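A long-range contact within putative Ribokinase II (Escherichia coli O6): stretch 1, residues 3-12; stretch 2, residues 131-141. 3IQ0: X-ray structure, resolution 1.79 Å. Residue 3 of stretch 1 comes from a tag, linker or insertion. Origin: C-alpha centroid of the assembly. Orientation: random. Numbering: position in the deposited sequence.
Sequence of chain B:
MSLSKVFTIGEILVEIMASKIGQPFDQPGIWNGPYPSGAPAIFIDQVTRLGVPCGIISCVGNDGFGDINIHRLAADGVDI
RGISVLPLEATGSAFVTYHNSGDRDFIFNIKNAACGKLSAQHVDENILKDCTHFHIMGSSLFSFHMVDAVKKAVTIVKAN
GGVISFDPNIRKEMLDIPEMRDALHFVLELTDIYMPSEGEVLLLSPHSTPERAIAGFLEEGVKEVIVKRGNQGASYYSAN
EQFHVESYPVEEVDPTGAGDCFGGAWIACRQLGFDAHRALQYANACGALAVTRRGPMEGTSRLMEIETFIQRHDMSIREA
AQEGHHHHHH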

ATOM      1  N   LEU B   3     -27.098  14.695 -22.079  1.00 36.05           N
ATOM      2  CA  LEU B   3     -25.946  14.072 -22.780  1.00 33.47           C
ATOM      3  C   LEU B   3     -24.619  14.789 -22.513  1.00 32.64           C
ATOM      4  O   LEU B   3     -23.557  14.207 -22.704  1.00 34.92           O
ATOM      5  CB  LEU B   3     -26.228  13.988 -24.284  1.00 32.76           C
ATOM      6  CG  LEU B   3     -27.154  14.998 -24.966  1.00 32.35           C
ATOM      7  CD1 LEU B   3     -26.535  16.375 -24.978  1.00 31.12           C
ATOM      8  CD2 LEU B   3     -27.429  14.525 -26.391  1.00 34.15           C
ATOM      9  N   SER B   4     -24.681  16.041 -22.069  1.00 31.49           N
ATOM     10  CA  SER B   4     -23.471  16.802 -21.744  1.00 30.84           C
ATOM     11  C   SER B   4     -22.918  16.287 -20.410  1.00 29.95           C
ATOM     12  O   SER B   4     -23.655  16.201 -19.428  1.00 29.56           O
ATOM     13  CB  SER B   4     -23.800  18.290 -21.621  1.00 31.76           C
ATOM     14  OG  SER B   4     -22.738  18.992 -20.997  1.00 34.26           O
ATOM     15  N   LYS B   5     -21.628  15.956 -20.368  1.00 27.82           N
ATOM     16  CA  LYS B   5     -21.026  15.432 -19.146  1.00 25.47           C
ATOM     17  C   LYS B   5     -19.752  16.112 -18.656  1.00 24.29           C
ATOM     18  O   LYS B   5     -18.914  16.551 -19.443  1.00 24.58           O
ATOM     19  CB  LYS B   5     -20.722  13.940 -19.305  1.00 29.04           C
ATOM     20  CG  LYS B   5     -21.937  13.036 -19.403  1.00 33.10           C
ATOM     21  CD  LYS B   5     -21.549  11.609 -19.056  1.00 37.79           C
ATOM     22  CE  LYS B   5     -22.721  10.654 -19.191  1.00 41.63           C
ATOM     23  NZ  LYS B   5     -23.132  10.467 -20.610  1.00 43.37           N
ATOM     24  N   VAL B   6     -19.616  16.186 -17.337  1.00 20.53           N
ATOM     25  CA  VAL B   6     -18.431  16.763 -16.723  1.00 17.18           C
ATOM     26  C   VAL B   6     -17.528  15.574 -16.406  1.00 16.97           C
ATOM     27  O   VAL B   6     -17.973  14.599 -15.808  1.00 16.34           O
ATOM     28  CB  VAL B   6     -18.760  17.508 -15.413  1.00 15.16           C
ATOM     29  CG1 VAL B   6     -17.473  17.904 -14.712  1.00 15.43           C
ATOM     30  CG2 VAL B   6     -19.588  18.748 -15.706  1.00 15.56           C
ATOM     31  N   PHE B   7     -16.269  15.645 -16.815  1.00 17.94           N
ATOM     32  CA  PHE B   7     -15.348  14.548 -16.560  1.00 18.36           C
ATOM     33  C   PHE B   7     -14.119  15.022 -15.805  1.00 19.43           C
ATOM     34  O   PHE B   7     -13.782  16.207 -15.823  1.00 17.37           O
ATOM     35  CB  PHE B   7     -14.878  13.925 -17.879  1.00 18.85           C
ATOM     36  CG  PHE B   7     -15.635  12.697 -18.283  1.00 22.70           C
ATOM     37  CD1 PHE B   7     -15.168  11.431 -17.932  1.00 23.16           C
ATOM     38  CD2 PHE B   7     -16.809  12.799 -19.021  1.00 20.37           C
ATOM     39  CE1 PHE B   7     -15.864  10.288 -18.316  1.00 24.56           C
ATOM     40  CE2 PHE B   7     -17.508  11.663 -19.406  1.00 23.51           C
ATOM     41  CZ  PHE B   7     -17.037  10.407 -19.056  1.00 24.24           C
ATOM     42  N   THR B   8     -13.473  14.089 -15.117  1.00 19.65           N
ATOM     43  CA  THR B   8     -12.233  14.387 -14.430  1.00 19.68           C
ATOM     44  C   THR B   8     -11.357  13.168 -14.637  1.00 20.66           C
ATOM     45  O   THR B   8     -11.795  12.162 -15.189  1.00 20.59           O
ATOM     46  CB  THR B   8     -12.402  14.657 -12.920  1.00 19.98           C
ATOM     47  OG1 THR B   8     -11.178  15.204 -12.415  1.00 22.21           O
ATOM     48  CG2 THR B   8     -12.715  13.386 -12.163  1.00 18.27           C
ATOM     49  N   ILE B   9     -10.118  13.254 -14.182  1.00 22.02           N
ATOM     50  CA  ILE B   9      -9.182  12.165 -14.363  1.00 20.80           C
ATOM     51  C   ILE B   9      -8.202  12.186 -13.206  1.00 20.53           C
ATOM     52  O   ILE B   9      -7.956  13.236 -12.618  1.00 21.77           O
ATOM     53  CB  ILE B   9      -8.430  12.370 -15.699  1.00 22.43           C
ATOM     54  CG1 ILE B   9      -7.508  11.190 -15.999  1.00 21.63           C
ATOM     55  CG2 ILE B   9      -7.635  13.668 -15.641  1.00 22.01           C
ATOM     56  CD1 ILE B   9      -6.997  11.206 -17.432  1.00 23.24           C
ATOM     57  N   GLY B  10      -7.641  11.035 -12.862  1.00 23.55           N
ATOM     58  CA  GLY B  10      -6.680  11.044 -11.778  1.00 25.23           C
ATOM     59  C   GLY B  10      -6.667   9.849 -10.857  1.00 24.79           C
ATOM     60  O   GLY B  10      -7.076   8.747 -11.220  1.00 28.05           O
ATOM     61  N   GLU B  11      -6.202  10.090  -9.641  1.00 23.95           N
ATOM     62  CA  GLU B  11      -6.076   9.043  -8.650  1.00 23.91           C
ATOM     63  C   GLU B  11      -7.328   8.771  -7.831  1.00 23.22           C
ATOM     64  O   GLU B  11      -8.041   9.688  -7.427  1.00 22.38           O
ATOM     65  CB  GLU B  11      -4.919   9.371  -7.699  1.00 24.92           C
ATOM     66  CG  GLU B  11      -5.136  10.612  -6.821  1.00 26.07           C
ATOM     67  CD  GLU B  11      -4.864  11.932  -7.534  1.00 24.81           C
ATOM     68  OE1 GLU B  11      -4.724  11.931  -8.775  1.00 26.51           O
ATOM     69  OE2 GLU B  11      -4.796  12.973  -6.847  1.00 25.75           O
ATOM     70  N   ILE B  12      -7.581   7.488  -7.610  1.00 23.29           N
ATOM     71  CA  ILE B  12      -8.687   7.021  -6.793  1.00 22.46           C
ATOM     72  C   ILE B  12      -7.994   6.112  -5.782  1.00 24.35           C
ATOM     73  O   ILE B  12      -7.252   5.206  -6.162  1.00 26.47           O
ATOM     74  CB  ILE B  12      -9.695   6.187  -7.595  1.00 22.91           C
ATOM     75  CG1 ILE B  12     -10.535   7.094  -8.493  1.00 21.23           C
ATOM     76  CG2 ILE B  12     -10.595   5.408  -6.655  1.00 22.96           C
ATOM     77  CD1 ILE B  12     -11.527   6.328  -9.339  1.00 19.04           C
TER
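Stretch 2, residues 131-141: CTHFHIMGSSL

What fills the apolar centre of the contact? The ring of F134 does, on the face of the sheet that also carries the side chains of F7 and I9. F134 CD1 comes within 3.7 Å of F7 CB, and F134 CZ packs against I9 CG2 at 3.4 Å. C131, on the same face of the sheet, extends this patch: its SG lies 3.7 Å from F7 CB. F134 takes the t rotamer (chi1 -167°), and the end of its side chain comes nearer to stretch 1.

How does the backbone of stretch 2 run past that of stretch 1? Residues 131-137 form an extended strand running parallel to the strand that begins at K5, with the axes crossing at -22° and approaching to 4.7 Å. F7 holds the ladder: its N donates to H133 O at 2.9 Å, and H135 N donates to F7 O at 2.8 Å, both nearly straight. CA-CA distances are 4.9 Å for F7 with F134 and for V6 with H133.

Where does the register slip? K5 pairs with C131, CA to CA 4.7 Å, but V6 already pairs with H133, so T132 is the extra residue of a beta bulge. Its psi of -14° departs from extended geometry, and the bond from T132 N to K5 O is weak at 3.3 Å. Beside it, S4 OG and T132 OG1 share a hydrogen bond of 2.9 Å.

What closes the polar edge at the other end? T8 OG1 donates to H135 O at 2.9 Å. Beyond the strand, residues 138-140 turn through a 3-10 segment, bringing two serines to the carboxylate of E11: S139 OG donates to OE2 at 2.8 Å, S140 OG to OE1 at a very short 2.5 Å. Water 1 bridges the two stretches here, donating to I9 O at 2.4 Å and accepting from M137 N at 2.8 Å.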

ATOM      1  N   CYS B 131     -18.234  15.015 -23.523  1.00 29.65           N
ATOM      2  CA  CYS B 131     -17.647  15.791 -22.441  1.00 27.15           C
ATOM      3  C   CYS B 131     -17.420  17.223 -22.898  1.00 27.03           C
ATOM      4  O   CYS B 131     -16.633  17.479 -23.812  1.00 26.19           O
ATOM      5  CB  CYS B 131     -16.322  15.193 -21.984  1.00 26.36           C
ATOM      6  SG  CYS B 131     -15.537  16.191 -20.704  1.00 26.13           S
ATOM      7  N   THR B 132     -18.115  18.151 -22.249  1.00 26.18           N
ATOM      8  CA  THR B 132     -18.017  19.572 -22.565  1.00 27.17           C
ATOM      9  C   THR B 132     -17.168  20.303 -21.524  1.00 26.03           C
ATOM     10  O   THR B 132     -16.780  21.456 -21.718  1.00 26.38           O
ATOM     11  CB  THR B 132     -19.415  20.220 -22.581  1.00 28.85           C
ATOM     12  OG1 THR B 132     -20.029  20.038 -21.298  1.00 30.80           O
ATOM     13  CG2 THR B 132     -20.298  19.584 -23.652  1.00 27.94           C
ATOM     14  N   HIS B 133     -16.919  19.634 -20.402  1.00 24.80           N
ATOM     15  CA  HIS B 133     -16.122  20.205 -19.330  1.00 25.28           C
ATOM     16  C   HIS B 133     -15.218  19.133 -18.749  1.00 24.33           C
ATOM     17  O   HIS B 133     -15.685  18.089 -18.299  1.00 23.88           O
ATOM     18  CB  HIS B 133     -17.018  20.774 -18.227  1.00 28.06           C
ATOM     19  CG  HIS B 133     -17.690  22.062 -18.598  1.00 30.43           C
ATOM     20  ND1 HIS B 133     -18.593  22.160 -19.633  1.00 31.13           N
ATOM     21  CD2 HIS B 133     -17.591  23.302 -18.063  1.00 31.34           C
ATOM     22  CE1 HIS B 133     -19.025  23.407 -19.721  1.00 31.13           C
ATOM     23  NE2 HIS B 133     -18.432  24.119 -18.780  1.00 31.40           N
ATOM     24  N   PHE B 134     -13.919  19.395 -18.774  1.00 21.53           N
ATOM     25  CA  PHE B 134     -12.945  18.452 -18.254  1.00 20.02           C
ATOM     26  C   PHE B 134     -12.169  19.142 -17.149  1.00 21.15           C
ATOM     27  O   PHE B 134     -11.628  20.237 -17.344  1.00 21.13           O
ATOM     28  CB  PHE B 134     -11.987  18.009 -19.361  1.00 18.95           C
ATOM     29  CG  PHE B 134     -11.145  16.826 -18.994  1.00 19.78           C
ATOM     30  CD1 PHE B 134     -11.704  15.558 -18.916  1.00 19.64           C
ATOM     31  CD2 PHE B 134      -9.787  16.977 -18.734  1.00 20.89           C
ATOM     32  CE1 PHE B 134     -10.926  14.455 -18.585  1.00 18.83           C
ATOM     33  CE2 PHE B 134      -8.996  15.878 -18.402  1.00 20.90           C
ATOM     34  CZ  PHE B 134      -9.567  14.616 -18.327  1.00 20.61           C
ATOM     35  N   HIS B 135     -12.120  18.497 -15.990  1.00 19.52           N
ATOM     36  CA  HIS B 135     -11.428  19.062 -14.843  1.00 20.31           C
ATOM     37  C   HIS B 135     -10.152  18.305 -14.502  1.00 19.72           C
ATOM     38  O   HIS B 135     -10.137  17.078 -14.429  1.00 19.16           O
ATOM     39  CB  HIS B 135     -12.348  19.069 -13.632  1.00 20.10           C
ATOM     40  CG  HIS B 135     -11.713  19.651 -12.413  1.00 21.68           C
ATOM     41  ND1 HIS B 135     -11.559  21.006 -12.233  1.00 22.92           N
ATOM     42  CD2 HIS B 135     -11.133  19.057 -11.344  1.00 23.42           C
ATOM     43  CE1 HIS B 135     -10.909  21.223 -11.102  1.00 25.24           C
ATOM     44  NE2 HIS B 135     -10.639  20.059 -10.545  1.00 24.97           N
ATOM     45  N   ILE B 136      -9.081  19.058 -14.284  1.00 19.03           N
ATOM     46  CA  ILE B 136      -7.788  18.474 -13.963  1.00 20.66           C
ATOM     47  C   ILE B 136      -7.307  18.848 -12.564  1.00 19.68           C
ATOM     48  O   ILE B 136      -7.370  20.008 -12.170  1.00 20.61           O
ATOM     49  CB  ILE B 136      -6.718  18.921 -14.987  1.00 19.48           C
ATOM     50  CG1 ILE B 136      -7.054  18.347 -16.363  1.00 21.72           C
ATOM     51  CG2 ILE B 136      -5.344  18.437 -14.559  1.00 18.17           C
ATOM     52  CD1 ILE B 136      -6.245  18.970 -17.484  1.00 25.47           C
HETATM   53  N   MSE B 137      -6.845  17.845 -11.822  1.00 21.63           N
HETATM   54  CA  MSE B 137      -6.302  18.031 -10.479  1.00 22.92           C
HETATM   55  C   MSE B 137      -4.779  17.967 -10.625  1.00 23.97           C
HETATM   56  O   MSE B 137      -4.244  16.968 -11.104  1.00 22.28           O
HETATM   57  CB  MSE B 137      -6.755  16.903  -9.545  1.00 26.28           C
HETATM   58  CG  MSE B 137      -8.200  16.971  -9.110  1.00 30.82           C
HETATM   59 SE   MSE B 137      -8.476  18.515  -7.994  1.00 42.78          SE
HETATM   60  CE  MSE B 137     -10.363  18.270  -7.630  1.00 35.92           C
ATOM     61  N   GLY B 138      -4.088  19.028 -10.223  1.00 23.95           N
ATOM     62  CA  GLY B 138      -2.640  19.029 -10.328  1.00 25.64           C
ATOM     63  C   GLY B 138      -1.998  17.897  -9.542  1.00 25.99           C
ATOM     64  O   GLY B 138      -0.898  17.444  -9.870  1.00 26.70           O
ATOM     65  N   SER B 139      -2.694  17.426  -8.512  1.00 25.20           N
ATOM     66  CA  SER B 139      -2.188  16.345  -7.673  1.00 26.02           C
ATOM     67  C   SER B 139      -2.024  15.032  -8.427  1.00 26.67           C
ATOM     68  O   SER B 139      -1.422  14.091  -7.915  1.00 27.61           O
ATOM     69  CB  SER B 139      -3.126  16.124  -6.491  1.00 27.62           C
ATOM     70  OG  SER B 139      -4.401  15.711  -6.952  1.00 27.74           O
ATOM     71  N   SER B 140      -2.559  14.971  -9.640  1.00 24.94           N
ATOM     72  CA  SER B 140      -2.469  13.757 -10.443  1.00 27.36           C
ATOM     73  C   SER B 140      -1.225  13.701 -11.321  1.00 28.46           C
ATOM     74  O   SER B 140      -0.815  12.629 -11.755  1.00 30.34           O
ATOM     75  CB  SER B 140      -3.704  13.625 -11.337  1.00 27.61           C
ATOM     76  OG  SER B 140      -4.892  13.655 -10.574  1.00 29.82           O
ATOM     77  N   LEU B 141      -0.625  14.853 -11.588  1.00 30.12           N
ATOM     78  CA  LEU B 141       0.552  14.904 -12.450  1.00 32.24           C
ATOM     79  C   LEU B 141       1.849  14.611 -11.707  1.00 32.56           C
ATOM     80  O   LEU B 141       2.628  15.522 -11.435  1.00 31.54           O
ATOM     81  CB  LEU B 141       0.630  16.275 -13.123  1.00 32.81           C
ATOM     82  CG  LEU B 141      -0.629  16.667 -13.902  1.00 35.09           C
ATOM     83  CD1 LEU B 141      -0.470  18.058 -14.500  1.00 36.24           C
ATOM     84  CD2 LEU B 141      -0.886  15.636 -14.988  1.00 35.22           C
TER
HETATM   85  O   HOH W   1      -6.484  15.184 -12.574  1.00 25.51           O